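PDB 4G3V: transcriptional regulator nlh2 from Aquifex aeolicus, which probably activates sigma54-dependent transcription under the control of its GAF domain, the part modelled here in an inactive state. Local coordinates for residues Thr78-Phe82 with Val126-Thr131; Asn53-Ile57 with Asp68-Lys73. All blocks are in the same frame, centred on the assembly; numbering follows the deposited sequence.

From the N terminus, after two helices and strand 44-51, the chain enters strand 54-61, and contact 2 closes a short loop when residues 68-73 return antiparallel beside its beginning, making strand 70-72 outermost at that end of the sheet. The chain then runs almost at once into helix 76-84. Contact 1 closes a longer loop, from this helix to strand 125-135, two strands further into the sheet than 54-61. The loops are in series, neither nested nor crossed, and the contact centres lie about 9 Å apart. Leu55 joins them: its CD1 lies 3.5 Å from Val129 CG2, and its CG 3.5 Å from Phe82 CD2. Strand 54-61, helix 76-84 and strand 125-135 thus meet around Leu55.

Contact 1 of 2, residues Thr78-Phe82 with Val126-Thr131; sequences TGKVF and VKGVIT
Build Thr78-Phe82 as regular alpha helix, Phe82 N bonded to Thr78 O at 3.0 Å, and lay it over the strand segment Val126-Thr131, extended except at Lys127 (psi -7°). The two short axes approach to 8.4 Å and their directions differ by 147°, so they run roughly antiparallel. Thr78 (m) points at the strand; its OG1 shares a hydrogen bond of 3.0 Å with OG1 of Thr131, also m, while its CG2 sits 3.9 Å from Val129 CG1. One turn on from Thr78, Val81 (t) sets CG1 4.1 Å from Val129 CG2. Phe82 (t) has its CA-to-CB bond sideways to the strand: its CB is 4.2 Å from Val129 CG2, and its ring presents an edge to Val126, CD1 to CG1 3.8 Å. In register, its CA is 6.4 Å from Val126 CA and its O 3.7 Å from Val126 CG2. Val126, Val129 and Thr131 all point at the helix; the uneven spacing comes from a classic beta bulge, Lys127 and Gly128 both facing Ile120. Ile130 points away, against helix 139-162. A central antiparallel sheet with this short helix on one face and the long C-terminal helix on the other is characteristic of the GAF fold.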
loop_
_atom_site.group_PDB
_atom_site.type_symbol
_atom_site.label_atom_id
_atom_site.label_comp_id
_atom_site.label_asym_id
_atom_site.label_seq_id
_atom_site.Cartn_x
_atom_site.Cartn_y
_atom_site.Cartn_z
ATOM N N THR A 78 -20.677 -1.332 5.878
ATOM C CA THR A 78 -19.649 -0.406 6.312
ATOM C C THR A 78 -19.491 -0.446 7.837
ATOM O O THR A 78 -18.377 -0.413 8.349
ATOM C CB THR A 78 -19.941 1.021 5.792
ATOM O OG1 THR A 78 -19.852 1.025 4.354
ATOM C CG2 THR A 78 -18.941 2.003 6.344
ATOM N N GLY A 79 -20.603 -0.568 8.562
ATOM C CA GLY A 79 -20.560 -0.650 10.014
ATOM C C GLY A 79 -19.888 -1.920 10.520
ATOM O O GLY A 79 -19.271 -1.927 11.584
ATOM N N LYS A 80 -20.002 -3.005 9.765
ATOM C CA LYS A 80 -19.344 -4.247 10.162
ATOM C C LYS A 80 -17.831 -4.151 9.985
ATOM O O LYS A 80 -17.072 -4.644 10.816
ATOM C CB LYS A 80 -19.913 -5.436 9.390
ATOM C CG LYS A 80 -21.276 -5.886 9.898
ATOM C CD LYS A 80 -21.910 -6.895 8.953
ATOM C CE LYS A 80 -23.125 -7.540 9.575
ATOM N NZ LYS A 80 -24.150 -6.536 9.964
ATOM N N VAL A 81 -17.390 -3.498 8.917
ATOM C CA VAL A 81 -15.957 -3.302 8.709
ATOM C C VAL A 81 -15.416 -2.435 9.835
ATOM O O VAL A 81 -14.329 -2.679 10.351
ATOM C CB VAL A 81 -15.667 -2.660 7.337
ATOM C CG1 VAL A 81 -14.178 -2.353 7.198
ATOM C CG2 VAL A 81 -16.124 -3.608 6.206
ATOM N N PHE A 82 -16.197 -1.425 10.210
ATOM C CA PHE A 82 -15.874 -0.539 11.326
ATOM C C PHE A 82 -15.675 -1.343 12.610
ATOM O O PHE A 82 -14.685 -1.175 13.319
ATOM C CB PHE A 82 -17.021 0.470 11.483
ATOM C CG PHE A 82 -16.873 1.436 12.641
ATOM C CD1 PHE A 82 -15.646 1.715 13.206
ATOM C CD2 PHE A 82 -17.997 2.066 13.153
ATOM C CE1 PHE A 82 -15.546 2.622 14.279
ATOM C CE2 PHE A 82 -17.908 2.968 14.217
ATOM C CZ PHE A 82 -16.687 3.244 14.779
ATOM N N VAL A 126 -9.201 0.846 14.249
ATOM C CA VAL A 126 -10.021 1.416 13.167
ATOM C C VAL A 126 -10.374 2.888 13.424
ATOM O O VAL A 126 -11.009 3.241 14.425
ATOM C CB VAL A 126 -11.323 0.630 12.951
ATOM C CG1 VAL A 126 -12.139 1.248 11.842
ATOM C CG2 VAL A 126 -11.030 -0.848 12.650
ATOM N N LYS A 127 -9.967 3.743 12.499
ATOM C CA LYS A 127 -10.255 5.163 12.584
ATOM C C LYS A 127 -11.157 5.614 11.446
ATOM O O LYS A 127 -11.577 6.761 11.405
ATOM C CB LYS A 127 -8.951 5.951 12.534
ATOM C CG LYS A 127 -7.984 5.610 13.644
ATOM C CD LYS A 127 -8.616 5.892 14.981
ATOM C CE LYS A 127 -7.569 6.209 16.039
ATOM N NZ LYS A 127 -8.204 6.715 17.287
ATOM N N GLY A 128 -11.415 4.721 10.493
ATOM C CA GLY A 128 -12.307 5.034 9.395
ATOM C C GLY A 128 -12.513 3.845 8.473
ATOM O O GLY A 128 -11.987 2.744 8.700
ATOM N N VAL A 129 -13.304 4.065 7.434
ATOM C CA VAL A 129 -13.539 3.040 6.413
ATOM C C VAL A 129 -13.594 3.721 5.059
ATOM O O VAL A 129 -14.140 4.823 4.948
ATOM C CB VAL A 129 -14.887 2.307 6.652
ATOM C CG1 VAL A 129 -15.225 1.369 5.480
ATOM C CG2 VAL A 129 -14.866 1.567 8.004
ATOM N N ILE A 130 -13.002 3.100 4.040
ATOM C CA ILE A 130 -13.225 3.562 2.673
ATOM C C ILE A 130 -14.112 2.536 2.001
ATOM O O ILE A 130 -13.844 1.333 2.067
ATOM C CB ILE A 130 -11.920 3.778 1.889
ATOM C CG1 ILE A 130 -12.224 4.090 0.422
ATOM C CG2 ILE A 130 -10.993 2.580 2.001
ATOM C CD1 ILE A 130 -10.992 4.509 -0.392
ATOM N N THR A 131 -15.189 3.026 1.384
ATOM C CA THR A 131 -16.185 2.184 0.743
ATOM C C THR A 131 -16.352 2.610 -0.709
ATOM O O THR A 131 -16.520 3.805 -1.005
ATOM C CB THR A 131 -17.524 2.302 1.458
ATOM O OG1 THR A 131 -17.385 1.807 2.799
ATOM C CG2 THR A 131 -18.625 1.533 0.720
#

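Contact 2 of 2, residues Asn53-Ile57 with Asp68-Lys73; sequences NTLRI and DVAFKK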
loop_
_atom_site.group_PDB
_atom_site.type_symbol
_atom_site.label_atom_id
_atom_site.label_comp_id
_atom_site.label_asym_id
_atom_site.label_seq_id
_atom_site.Cartn_x
_atom_site.Cartn_y
_atom_site.Cartn_z
ATOM N N ASN A 53 -17.413 7.128 18.815
ATOM C CA ASN A 53 -17.610 5.726 18.458
ATOM C C ASN A 53 -18.567 5.578 17.274
ATOM O O ASN A 53 -19.255 4.572 17.147
ATOM C CB ASN A 53 -18.135 4.929 19.663
ATOM C CG ASN A 53 -17.714 3.464 19.625
ATOM O OD1 ASN A 53 -16.614 3.137 19.175
ATOM N ND2 ASN A 53 -18.593 2.577 20.087
ATOM N N THR A 54 -18.609 6.587 16.408
ATOM C CA THR A 54 -19.475 6.548 15.235
ATOM C C THR A 54 -18.688 6.993 14.009
ATOM O O THR A 54 -17.818 7.856 14.114
ATOM C CB THR A 54 -20.715 7.462 15.411
ATOM O OG1 THR A 54 -21.556 7.373 14.256
ATOM C CG2 THR A 54 -20.297 8.905 15.599
ATOM N N LEU A 55 -18.988 6.402 12.855
ATOM C CA LEU A 55 -18.363 6.814 11.605
ATOM C C LEU A 55 -19.215 7.872 10.925
ATOM O O LEU A 55 -20.430 7.722 10.817
ATOM C CB LEU A 55 -18.230 5.646 10.628
ATOM C CG LEU A 55 -17.182 4.565 10.850
ATOM C CD1 LEU A 55 -17.098 3.701 9.598
ATOM C CD2 LEU A 55 -15.833 5.148 11.191
ATOM N N ARG A 56 -18.573 8.930 10.452
ATOM C CA ARG A 56 -19.255 9.931 9.648
ATOM C C ARG A 56 -18.543 10.118 8.320
ATOM O O ARG A 56 -17.317 10.124 8.270
ATOM C CB ARG A 56 -19.287 11.265 10.381
ATOM C CG ARG A 56 -20.180 11.271 11.606
ATOM C CD ARG A 56 -20.767 12.648 11.813
ATOM N NE ARG A 56 -21.613 13.039 10.686
ATOM C CZ ARG A 56 -21.753 14.286 10.239
ATOM N NH1 ARG A 56 -21.099 15.294 10.810
ATOM N NH2 ARG A 56 -22.551 14.526 9.205
ATOM N N ILE A 57 -19.308 10.274 7.246
ATOM C CA ILE A 57 -18.713 10.525 5.945
ATOM C C ILE A 57 -17.941 11.841 5.983
ATOM O O ILE A 57 -18.486 12.891 6.360
ATOM C CB ILE A 57 -19.766 10.532 4.818
ATOM C CG1 ILE A 57 -20.274 9.104 4.598
ATOM C CG2 ILE A 57 -19.166 11.082 3.526
ATOM C CD1 ILE A 57 -21.132 8.917 3.369
ATOM N N ASP A 68 -25.192 13.374 4.128
ATOM C CA ASP A 68 -24.716 13.223 5.498
ATOM C C ASP A 68 -25.168 11.881 6.053
ATOM O O ASP A 68 -26.365 11.639 6.213
ATOM C CB ASP A 68 -25.252 14.355 6.378
ATOM C CG ASP A 68 -24.635 15.701 6.038
ATOM O OD1 ASP A 68 -23.411 15.747 5.778
ATOM O OD2 ASP A 68 -25.374 16.713 6.024
ATOM N N VAL A 69 -24.209 11.011 6.348
ATOM C CA VAL A 69 -24.529 9.645 6.744
ATOM C C VAL A 69 -23.636 9.171 7.878
ATOM O O VAL A 69 -22.419 9.347 7.821
ATOM C CB VAL A 69 -24.332 8.678 5.573
ATOM C CG1 VAL A 69 -24.900 7.321 5.917
ATOM C CG2 VAL A 69 -24.978 9.232 4.320
ATOM N N ALA A 70 -24.239 8.555 8.892
ATOM C CA ALA A 70 -23.485 8.037 10.024
ATOM C C ALA A 70 -23.683 6.525 10.161
ATOM O O ALA A 70 -24.775 6.017 9.931
ATOM C CB ALA A 70 -23.906 8.746 11.299
ATOM N N PHE A 71 -22.614 5.821 10.527
ATOM C CA PHE A 71 -22.659 4.371 10.737
ATOM C C PHE A 71 -22.226 4.016 12.147
ATOM O O PHE A 71 -21.225 4.528 12.646
ATOM C CB PHE A 71 -21.702 3.657 9.783
ATOM C CG PHE A 71 -22.047 3.807 8.328
ATOM C CD1 PHE A 71 -21.536 4.854 7.588
ATOM C CD2 PHE A 71 -22.854 2.877 7.692
ATOM C CE1 PHE A 71 -21.834 4.983 6.244
ATOM C CE2 PHE A 71 -23.153 3.003 6.341
ATOM C CZ PHE A 71 -22.642 4.057 5.622
ATOM N N LYS A 72 -22.956 3.108 12.779
ATOM C CA LYS A 72 -22.578 2.599 14.087
ATOM C C LYS A 72 -21.879 1.262 13.909
ATOM O O LYS A 72 -22.073 0.594 12.896
ATOM C CB LYS A 72 -23.825 2.401 14.945
ATOM C CG LYS A 72 -24.685 3.646 15.043
ATOM C CD LYS A 72 -23.972 4.751 15.794
ATOM C CE LYS A 72 -23.996 4.502 17.296
ATOM N NZ LYS A 72 -23.298 5.582 18.042
ATOM N N LYS A 73 -21.081 0.858 14.896
ATOM C CA LYS A 73 -20.477 -0.464 14.859
ATOM C C LYS A 73 -21.557 -1.505 14.606
ATOM O O LYS A 73 -22.613 -1.507 15.259
ATOM C CB LYS A 73 -19.736 -0.774 16.156
ATOM C CG LYS A 73 -18.420 -0.045 16.295
ATOM C CD LYS A 73 -17.574 -0.646 17.409
ATOM C CE LYS A 73 -16.247 0.085 17.563
ATOM N NZ LYS A 73 -15.424 -0.512 18.649
HETATM O O HOH W 1 -21.791 12.202 7.516
#
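Leu55 and Phe71 form the hydrogen-bonded pair that holds this antiparallel edge together: Leu55 N gives to Phe71 O and Phe71 N to Leu55 O, both 2.9 Å and nearly straight. Each carbonyl has a second visitor. Thr54 OG1 donates to Phe71 O at 3.3 Å, and Ala70 CA makes a CA-H...O contact of 3.2 Å with Leu55 O. Towards Asp68 the strands spread. Ile57 N still reaches Val69 O at 3.3 Å, but Val69 N bonds instead to a water at 2.9 Å, which also accepts weakly from Ile57 N at 3.2 Å. Near that water, Arg56 NH2 and Asp68 OD1 form a long salt bridge of 3.7 Å. At the other end, Asn53 OD1 takes a hydrogen bond from Arg50, and Lys72 N is bonded by Glu75. Arg56 and Ala70 lie on one face; on the other, Leu55 and Phe71 pack against Thr78 of helix 76-84, while strand 44-51 flanks 54-61 on its remaining edge.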